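Long-range contacts in N-terminal acetyltransferase B complex subunit MDM20 (Candida albicans, PDB 5K04), which probably serves as the non-catalytic, auxiliary subunit of the NatB complex, holding the catalytic subunit NAT3 for the N-terminal acetylation of proteins: residues E295-E299 and L320-F324; I532-K536 and Y581-E586; E655-S659 and R710-I715; V355-F359 and P371-L375. All blocks are in the same frame, centred on the assembly; numbering follows the deposited sequence.

Contact 1 of 4, residues E295-E299 and L320-F324; sequences ETSVE and LPTSF
E295 begins the contact by laying the middle of its side chain against the proline ring of P321, with E295 CG only 3.4 Å from P321 CG. Beyond CG the glutamate chain is extended, and this carries the carboxylate past the proline to S323. There E295 OE2 accepts from S323 OG, although the modelled separation of 2.3 Å between these two atoms is too short to be taken literally. S323 lies close to the start of helix 322-326, for which P321 is the N-cap residue, so the negative charge would probably be at ease near that helix end. In this TPR-clan subunit the opening turn of helix 295-305 meets the loop end that runs from L320 into helix 322-326. V298, one turn further on, divides its two methyls between two partners. CG1, set anti to the backbone N (chi1 160°), stands over the centre of one face of the F324 ring, a CH-pi contact 3.8 Å from the centroid and 11° off the ring normal. CG2 turns instead to L320 CD2, also at 3.8 Å. Y302 and F346 each meet F324 edge-to-face, while I284 of helix 277-289 touches V298. At E299 the contact thins out: its CG approaches F324 CD1 obliquely at 4.3 Å, through the aliphatic part of the side chain.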
# COMPACT_ATOMS: atom_id res chain seq x y z
N GLU A 295 0.60 -12.54 39.01
CA GLU A 295 1.69 -13.51 38.87
C GLU A 295 1.21 -14.88 38.42
O GLU A 295 1.73 -15.44 37.44
CB GLU A 295 2.44 -13.63 40.20
CG GLU A 295 3.74 -12.89 40.25
CD GLU A 295 4.61 -13.38 41.37
OE1 GLU A 295 4.30 -13.06 42.53
OE2 GLU A 295 5.59 -14.10 41.08
N THR A 296 0.27 -15.48 39.16
CA THR A 296 -0.09 -16.87 38.90
C THR A 296 -0.70 -17.05 37.52
O THR A 296 -0.46 -18.06 36.85
CB THR A 296 -1.04 -17.38 39.99
OG1 THR A 296 -2.37 -16.94 39.69
CG2 THR A 296 -0.65 -16.82 41.32
N SER A 297 -1.49 -16.07 37.07
CA SER A 297 -2.10 -16.20 35.75
C SER A 297 -1.10 -15.93 34.63
O SER A 297 -1.27 -16.46 33.52
CB SER A 297 -3.33 -15.29 35.63
OG SER A 297 -3.22 -14.15 36.45
N VAL A 298 -0.04 -15.16 34.89
CA VAL A 298 1.05 -15.06 33.93
C VAL A 298 1.78 -16.39 33.83
O VAL A 298 2.08 -16.87 32.73
CB VAL A 298 2.01 -13.91 34.29
CG1 VAL A 298 3.36 -14.11 33.61
CG2 VAL A 298 1.42 -12.59 33.89
N GLU A 299 2.09 -16.99 34.97
CA GLU A 299 2.78 -18.28 34.98
C GLU A 299 1.94 -19.36 34.29
O GLU A 299 2.48 -20.20 33.57
CB GLU A 299 3.12 -18.68 36.42
CG GLU A 299 4.25 -17.85 37.04
CD GLU A 299 4.34 -18.00 38.56
OE1 GLU A 299 3.57 -18.80 39.14
OE2 GLU A 299 5.19 -17.31 39.18
N LEU A 320 5.15 -7.37 33.53
CA LEU A 320 5.45 -8.68 34.08
C LEU A 320 6.20 -8.53 35.40
O LEU A 320 7.10 -7.69 35.52
CB LEU A 320 6.26 -9.48 33.08
CG LEU A 320 5.37 -9.65 31.84
CD1 LEU A 320 6.13 -10.22 30.65
CD2 LEU A 320 4.14 -10.49 32.17
N PRO A 321 5.84 -9.33 36.40
CA PRO A 321 6.56 -9.27 37.68
C PRO A 321 8.00 -9.73 37.52
O PRO A 321 8.31 -10.63 36.73
CB PRO A 321 5.75 -10.21 38.58
CG PRO A 321 5.05 -11.14 37.62
CD PRO A 321 4.74 -10.31 36.41
N THR A 322 8.90 -9.10 38.28
CA THR A 322 10.32 -9.44 38.20
C THR A 322 10.61 -10.86 38.69
O THR A 322 11.66 -11.42 38.34
CB THR A 322 11.15 -8.40 38.98
OG1 THR A 322 10.68 -8.33 40.33
CG2 THR A 322 11.02 -7.02 38.34
N SER A 323 9.70 -11.46 39.44
CA SER A 323 9.86 -12.85 39.85
C SER A 323 9.69 -13.82 38.68
O SER A 323 10.41 -14.81 38.57
CB SER A 323 8.87 -13.18 40.96
OG SER A 323 7.54 -12.98 40.52
N PHE A 324 8.70 -13.56 37.81
CA PHE A 324 8.48 -14.43 36.66
C PHE A 324 9.68 -14.44 35.74
O PHE A 324 10.13 -15.50 35.29
CB PHE A 324 7.23 -13.98 35.90
CG PHE A 324 7.15 -14.51 34.48
CD1 PHE A 324 6.75 -15.81 34.23
CD2 PHE A 324 7.47 -13.69 33.41
CE1 PHE A 324 6.68 -16.29 32.93
CE2 PHE A 324 7.40 -14.16 32.11
CZ PHE A 324 7.00 -15.46 31.86

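Contact 2 of 4, residues I532-K536 and Y581-E586; sequences IHYLK and YSIVFE
I532 packs against the F585 ring where helix 525-537 meets the C-terminal end of helix 571-584, in the all-helical fold of the subunit. I532 crosses the F585 side chain at about a right angle. Its CG1 lies 4.1 Å from the ring centroid, a CH-pi contact displaced toward the rim, and its CD1 reaches 3.6 Å from F585 CD2. The other branch, I532 CG2, sits at 3.6 Å from F585 CB, which puts the isoleucine astride the base of the aromatic side chain. V584 CG1 covers the opposite face of the ring. Beside this, L535 pushes CD1 into the angle between Y581 and S582, 3.6 Å from Y581 CB; L516 of helix 506-521 touches I532, L535 and Y581. The Y581 hydroxyl leads off to E671 and T520. S582 OG faces the flank of L535 and bonds to L578 O, and a water donates to it and to L535 O. K536 closes the other flank. Its chain, bent at chi2 and chi3 (-59° and -71°), folds over the helix end so that NZ gives a bond to S582 O at 2.8 Å, tilted 29° from the carbonyl plane. The same NZ forms a salt bridge with E586 OE1, also at 2.8 Å, on the anti lone pair of that oxygen.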
# COMPACT_ATOMS: atom_id res chain seq x y z
N ILE A 532 6.68 11.22 -20.34
CA ILE A 532 6.55 12.66 -20.49
C ILE A 532 5.09 13.04 -20.64
O ILE A 532 4.61 14.01 -20.03
CB ILE A 532 7.39 13.15 -21.69
CG1 ILE A 532 8.87 12.86 -21.47
CG2 ILE A 532 7.16 14.62 -21.93
CD1 ILE A 532 9.35 13.25 -20.10
N HIS A 533 4.34 12.26 -21.43
CA HIS A 533 2.92 12.56 -21.62
C HIS A 533 2.12 12.40 -20.32
O HIS A 533 1.15 13.14 -20.11
CB HIS A 533 2.34 11.68 -22.72
CG HIS A 533 0.90 11.97 -23.00
ND1 HIS A 533 0.49 13.13 -23.61
CD2 HIS A 533 -0.22 11.27 -22.72
CE1 HIS A 533 -0.83 13.13 -23.72
NE2 HIS A 533 -1.29 12.00 -23.18
N TYR A 534 2.52 11.47 -19.45
CA TYR A 534 1.88 11.37 -18.13
C TYR A 534 2.13 12.63 -17.30
O TYR A 534 1.23 13.13 -16.62
CB TYR A 534 2.40 10.13 -17.39
CG TYR A 534 1.92 10.05 -15.96
CD1 TYR A 534 0.66 9.52 -15.65
CD2 TYR A 534 2.70 10.50 -14.91
CE1 TYR A 534 0.20 9.45 -14.34
CE2 TYR A 534 2.25 10.43 -13.60
CZ TYR A 534 1.00 9.91 -13.31
OH TYR A 534 0.56 9.84 -12.01
N LEU A 535 3.36 13.15 -17.33
CA LEU A 535 3.70 14.31 -16.50
C LEU A 535 2.89 15.54 -16.91
O LEU A 535 2.34 16.25 -16.06
CB LEU A 535 5.20 14.62 -16.60
CG LEU A 535 6.22 13.56 -16.19
CD1 LEU A 535 7.63 14.10 -16.39
CD2 LEU A 535 6.02 13.14 -14.77
N LYS A 536 2.83 15.83 -18.21
CA LYS A 536 2.09 16.99 -18.70
C LYS A 536 0.59 16.82 -18.53
O LYS A 536 -0.15 17.81 -18.45
CB LYS A 536 2.44 17.25 -20.16
CG LYS A 536 3.92 17.05 -20.49
CD LYS A 536 4.85 17.96 -19.66
CE LYS A 536 4.74 19.42 -20.10
NZ LYS A 536 5.23 20.36 -19.07
N TYR A 581 11.87 16.91 -15.66
CA TYR A 581 11.40 16.38 -16.93
C TYR A 581 10.20 17.16 -17.44
O TYR A 581 10.06 17.38 -18.65
CB TYR A 581 11.10 14.88 -16.79
CG TYR A 581 12.37 14.05 -16.77
CD1 TYR A 581 12.99 13.67 -17.96
CD2 TYR A 581 12.94 13.64 -15.58
CE1 TYR A 581 14.16 12.91 -17.96
CE2 TYR A 581 14.10 12.87 -15.57
CZ TYR A 581 14.72 12.52 -16.77
OH TYR A 581 15.87 11.76 -16.75
N SER A 582 9.33 17.62 -16.53
CA SER A 582 8.18 18.42 -16.93
C SER A 582 8.62 19.73 -17.56
O SER A 582 8.00 20.21 -18.52
CB SER A 582 7.29 18.68 -15.72
OG SER A 582 6.86 17.48 -15.10
N ILE A 583 9.70 20.32 -17.04
CA ILE A 583 10.19 21.61 -17.53
C ILE A 583 10.92 21.44 -18.86
O ILE A 583 10.67 22.17 -19.82
CB ILE A 583 11.09 22.25 -16.47
CG1 ILE A 583 10.25 22.62 -15.24
CG2 ILE A 583 11.82 23.45 -17.05
CD1 ILE A 583 11.04 22.71 -13.93
N VAL A 584 11.84 20.47 -18.92
CA VAL A 584 12.54 20.13 -20.15
C VAL A 584 11.57 20.05 -21.32
O VAL A 584 11.84 20.58 -22.41
CB VAL A 584 13.31 18.81 -19.97
CG1 VAL A 584 13.80 18.29 -21.32
CG2 VAL A 584 14.45 18.99 -18.99
N PHE A 585 10.42 19.41 -21.11
CA PHE A 585 9.46 19.17 -22.18
C PHE A 585 8.24 20.10 -22.09
O PHE A 585 7.17 19.78 -22.60
CB PHE A 585 9.04 17.70 -22.20
CG PHE A 585 10.16 16.76 -22.57
CD1 PHE A 585 10.50 16.55 -23.91
CD2 PHE A 585 10.88 16.09 -21.60
CE1 PHE A 585 11.53 15.68 -24.26
CE2 PHE A 585 11.92 15.21 -21.94
CZ PHE A 585 12.25 15.01 -23.27
N GLU A 586 8.41 21.27 -21.47
CA GLU A 586 7.41 22.32 -21.50
C GLU A 586 7.65 23.19 -22.74
O GLU A 586 8.78 23.62 -22.99
CB GLU A 586 7.47 23.16 -20.22
CG GLU A 586 6.48 24.33 -20.12
CD GLU A 586 5.06 23.99 -20.53
OE1 GLU A 586 4.59 22.87 -20.23
OE2 GLU A 586 4.41 24.84 -21.18
O HOH W 1 4.04 18.15 -14.74

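Contact 3 of 4, residues E655-S659 and R710-I715; sequences ENLLS and RQHEII
L657 and L658, with Q711 facing them, account for most of the surface buried here. The two leucines sit at the middle of a type I beta turn from N656 to S659, and N656 OD1 accepts from L658 N in an Asx turn. The turn presses them against helix 707-717. L657 sends CD1 over one face of the R710 guanidinium, 3.5 Å from R710 NH2, while R710 NH1 bonds to L705 O. L658 slides past Q711 in the opposite direction, its CD2 3.6 Å from Q711 CG. The leucine fork spreads over the helix: CD1 meets I714 CG2 and CD2 meets I715 CD1, each pair 3.8 Å apart. Q711 runs out extended beyond CG (chi2 176°), bringing its amide beneath the turn. Its NE2 gives to L707 O, and its OE1 takes N423 ND2 and a water that also donates to L658 O. Q711 OE1 nevertheless ends up 3.1 Å from L657 O, two acceptors side by side. With no direct hydrogen bond across it, the contact rests on leucine packing against I714, I715, the aliphatic part of Q711 and the R710 guanidinium, and one bridging water; donors to Q711 OE1 probably offset the oxygens' closeness.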
# COMPACT_ATOMS: atom_id res chain seq x y z
N GLU A 655 33.55 9.95 1.61
CA GLU A 655 34.83 9.53 2.16
C GLU A 655 34.86 8.03 2.44
O GLU A 655 35.94 7.43 2.45
CB GLU A 655 35.16 10.31 3.43
CG GLU A 655 34.21 10.10 4.57
CD GLU A 655 34.57 10.97 5.77
OE1 GLU A 655 35.70 11.51 5.80
OE2 GLU A 655 33.71 11.12 6.68
N ASN A 656 33.70 7.41 2.67
CA ASN A 656 33.58 5.95 2.67
C ASN A 656 33.22 5.52 1.25
O ASN A 656 32.05 5.53 0.86
CB ASN A 656 32.53 5.48 3.67
CG ASN A 656 32.14 4.02 3.46
OD1 ASN A 656 32.96 3.20 3.01
ND2 ASN A 656 30.90 3.68 3.77
N LEU A 657 34.24 5.11 0.48
CA LEU A 657 34.03 4.76 -0.92
C LEU A 657 33.06 3.61 -1.11
O LEU A 657 32.45 3.50 -2.19
CB LEU A 657 35.38 4.43 -1.57
CG LEU A 657 36.23 5.66 -1.88
CD1 LEU A 657 37.64 5.31 -2.32
CD2 LEU A 657 35.53 6.42 -2.97
N LEU A 658 32.90 2.74 -0.11
CA LEU A 658 31.97 1.62 -0.23
C LEU A 658 30.51 2.03 -0.04
O LEU A 658 29.61 1.24 -0.38
CB LEU A 658 32.36 0.53 0.77
CG LEU A 658 33.67 -0.20 0.47
CD1 LEU A 658 33.99 -1.11 1.62
CD2 LEU A 658 33.64 -0.99 -0.82
N SER A 659 30.25 3.24 0.47
CA SER A 659 28.88 3.73 0.61
C SER A 659 28.18 3.80 -0.74
O SER A 659 28.74 4.29 -1.73
CB SER A 659 28.85 5.12 1.25
OG SER A 659 27.51 5.60 1.28
N ARG A 710 40.06 1.16 -5.52
CA ARG A 710 40.14 1.53 -4.12
C ARG A 710 39.10 0.80 -3.28
O ARG A 710 39.38 0.37 -2.16
CB ARG A 710 40.02 3.05 -4.02
CG ARG A 710 41.18 3.73 -4.75
CD ARG A 710 40.97 5.20 -5.03
NE ARG A 710 40.77 5.98 -3.82
CZ ARG A 710 40.24 7.19 -3.80
NH1 ARG A 710 39.87 7.76 -4.94
NH2 ARG A 710 40.08 7.83 -2.65
N GLN A 711 37.89 0.62 -3.82
CA GLN A 711 36.88 -0.17 -3.12
C GLN A 711 37.32 -1.63 -2.99
O GLN A 711 37.14 -2.26 -1.94
CB GLN A 711 35.54 -0.07 -3.84
CG GLN A 711 34.72 1.16 -3.46
CD GLN A 711 33.43 1.27 -4.27
OE1 GLN A 711 32.35 0.85 -3.83
NE2 GLN A 711 33.56 1.80 -5.48
N HIS A 712 37.90 -2.20 -4.06
CA HIS A 712 38.41 -3.57 -4.00
C HIS A 712 39.53 -3.72 -2.98
O HIS A 712 39.64 -4.76 -2.32
CB HIS A 712 38.88 -4.01 -5.39
CG HIS A 712 37.77 -4.27 -6.35
ND1 HIS A 712 37.97 -4.79 -7.61
CD2 HIS A 712 36.44 -4.08 -6.23
CE1 HIS A 712 36.81 -4.92 -8.22
NE2 HIS A 712 35.86 -4.50 -7.41
N GLU A 713 40.38 -2.69 -2.85
CA GLU A 713 41.49 -2.73 -1.90
C GLU A 713 40.99 -2.69 -0.46
O GLU A 713 41.52 -3.39 0.41
CB GLU A 713 42.46 -1.57 -2.15
CG GLU A 713 43.20 -1.66 -3.47
CD GLU A 713 44.11 -0.46 -3.74
OE1 GLU A 713 43.99 0.56 -3.04
OE2 GLU A 713 44.94 -0.55 -4.67
N ILE A 714 39.97 -1.87 -0.19
CA ILE A 714 39.41 -1.77 1.15
C ILE A 714 38.79 -3.10 1.55
O ILE A 714 38.94 -3.57 2.68
CB ILE A 714 38.37 -0.63 1.22
CG1 ILE A 714 39.03 0.73 0.91
CG2 ILE A 714 37.66 -0.59 2.56
CD1 ILE A 714 38.01 1.80 0.48
N ILE A 715 38.09 -3.74 0.60
CA ILE A 715 37.43 -5.02 0.84
C ILE A 715 38.46 -6.11 1.14
O ILE A 715 38.30 -6.89 2.08
CB ILE A 715 36.55 -5.36 -0.37
CG1 ILE A 715 35.30 -4.49 -0.35
CG2 ILE A 715 36.24 -6.84 -0.42
CD1 ILE A 715 34.44 -4.60 -1.61
O HOH W 2 30.37 -0.80 -2.00

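Contact 4 of 4, residues V355-F359 and P371-L375; sequences VYERF and PVNEL
F359 O accepts a hydrogen bond from N370 ND2, and beside it V372 CG2 packs at 3.3 Å from the same oxygen, a contact and not a bond. The same methyl lies 3.3 Å from F359 CB, a tight fit that wedges V372 against the last turn of helix 353-358. V372 has the largest share of the buried surface, and its two methyls part the work. CG1, anti to the backbone N (chi1 -164°), comes to 3.4 Å from Y356 CA, touching the helix backbone itself, and rests on Y356 CB at 4.0 Å. The Y356 ring runs on past V372 to N373, whose OD1 bonds to T376 OG1 and whose ND2 bonds to D405. V355 fills in on the other flank: its CG1 lies 4.3 Å from L375 CD1, with V372 CG1 close by. N370 does double duty, since its OD1 accepts from V372 N while its ND2 holds F359 O, which ties the loop to both segments. V340 and L337 of helix 337-346 back V355 and V372 respectively. E374 points to other company, a salt bridge with K410 and a weak hydrogen bond to Q83 of the neighbouring NAT3 chain. Helix 353-358 and the start of helix 372-383 run in roughly opposite directions, joined by a connection without regular structure: a helical hairpin, in a chain whose family belongs to the TPR clan.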
# COMPACT_ATOMS: atom_id res chain seq x y z
N VAL A 355 22.30 -20.80 20.56
CA VAL A 355 21.05 -21.49 20.27
C VAL A 355 20.98 -21.84 18.79
O VAL A 355 20.55 -22.94 18.42
CB VAL A 355 19.84 -20.64 20.70
CG1 VAL A 355 18.54 -21.37 20.39
CG2 VAL A 355 19.93 -20.31 22.17
N TYR A 356 21.41 -20.91 17.93
CA TYR A 356 21.54 -21.19 16.51
C TYR A 356 22.35 -22.47 16.27
O TYR A 356 21.94 -23.35 15.50
CB TYR A 356 22.18 -20.01 15.78
CG TYR A 356 22.51 -20.37 14.35
CD1 TYR A 356 21.52 -20.35 13.37
CD2 TYR A 356 23.79 -20.79 14.00
CE1 TYR A 356 21.80 -20.72 12.07
CE2 TYR A 356 24.08 -21.18 12.70
CZ TYR A 356 23.09 -21.13 11.74
OH TYR A 356 23.39 -21.50 10.44
N GLU A 357 23.49 -22.61 16.94
CA GLU A 357 24.32 -23.79 16.73
C GLU A 357 23.62 -25.08 17.14
O GLU A 357 23.96 -26.15 16.62
CB GLU A 357 25.65 -23.65 17.48
CG GLU A 357 26.61 -22.61 16.90
CD GLU A 357 27.17 -22.97 15.53
OE1 GLU A 357 26.99 -24.12 15.09
OE2 GLU A 357 27.80 -22.09 14.90
N ARG A 358 22.63 -25.00 18.02
CA ARG A 358 21.87 -26.17 18.44
C ARG A 358 20.68 -26.47 17.53
O ARG A 358 20.15 -27.58 17.57
CB ARG A 358 21.37 -26.01 19.88
CG ARG A 358 22.44 -26.26 20.94
CD ARG A 358 22.07 -25.57 22.25
NE ARG A 358 20.78 -26.04 22.76
CZ ARG A 358 20.01 -25.35 23.61
NH1 ARG A 358 20.39 -24.15 24.04
NH2 ARG A 358 18.85 -25.87 24.01
N PHE A 359 20.25 -25.50 16.72
CA PHE A 359 19.10 -25.67 15.84
C PHE A 359 19.34 -25.02 14.48
O PHE A 359 18.45 -24.35 13.93
CB PHE A 359 17.83 -25.09 16.48
CG PHE A 359 17.57 -25.54 17.89
CD1 PHE A 359 18.08 -24.85 18.97
CD2 PHE A 359 16.75 -26.63 18.15
CE1 PHE A 359 17.83 -25.25 20.28
CE2 PHE A 359 16.49 -27.05 19.46
CZ PHE A 359 17.03 -26.36 20.52
N PRO A 371 12.29 -20.97 13.58
CA PRO A 371 12.16 -19.99 14.66
C PRO A 371 13.49 -19.51 15.24
O PRO A 371 13.51 -18.45 15.87
CB PRO A 371 11.32 -20.75 15.71
CG PRO A 371 10.64 -21.84 14.95
CD PRO A 371 11.60 -22.24 13.87
N VAL A 372 14.59 -20.25 15.05
CA VAL A 372 15.89 -19.78 15.54
C VAL A 372 16.26 -18.43 14.94
O VAL A 372 17.00 -17.65 15.55
CB VAL A 372 17.01 -20.79 15.22
CG1 VAL A 372 18.22 -20.47 16.05
CG2 VAL A 372 16.56 -22.15 15.50
N ASN A 373 15.77 -18.15 13.74
CA ASN A 373 16.16 -16.94 13.06
C ASN A 373 15.38 -15.73 13.52
O ASN A 373 15.61 -14.62 13.02
CB ASN A 373 16.06 -17.18 11.56
CG ASN A 373 17.15 -18.11 11.08
OD1 ASN A 373 18.29 -18.04 11.58
ND2 ASN A 373 16.82 -19.01 10.15
N GLU A 374 14.46 -15.93 14.47
CA GLU A 374 13.95 -14.82 15.26
C GLU A 374 15.04 -14.30 16.18
O GLU A 374 15.18 -13.09 16.38
CB GLU A 374 12.73 -15.27 16.06
CG GLU A 374 11.48 -15.63 15.23
CD GLU A 374 10.89 -14.44 14.46
OE1 GLU A 374 10.51 -14.61 13.27
OE2 GLU A 374 10.80 -13.33 15.04
N LEU A 375 15.83 -15.23 16.74
CA LEU A 375 16.94 -14.87 17.62
C LEU A 375 18.14 -14.34 16.83
O LEU A 375 18.73 -13.32 17.20
CB LEU A 375 17.35 -16.08 18.46
CG LEU A 375 16.22 -16.52 19.40
CD1 LEU A 375 16.70 -17.44 20.52
CD2 LEU A 375 15.57 -15.27 19.97

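How the contacts relate
Along the chain the contacts close in series: contact 1, then contact 4, contact 2 and contact 3. Contacts 1 and 4 are neighbours on one side of the chain's centre, about 26 Å apart between centres, and both lie wholly in the part of the chain characteristic of NatB non-catalytic subunits. Contact 2 is on the opposite side of that centre, about 64 Å from contact 1 and 53 Å from contact 4, again between centres. Contact 3 lies about 33 Å from contact 4 and 38 Å from contact 2. No two contacts touch; the nearest atoms, those of contacts 1 and 4, remain about 15 Å apart. Contact 4 alone has a residue reached by the NAT3 chain, the probable catalytic partner.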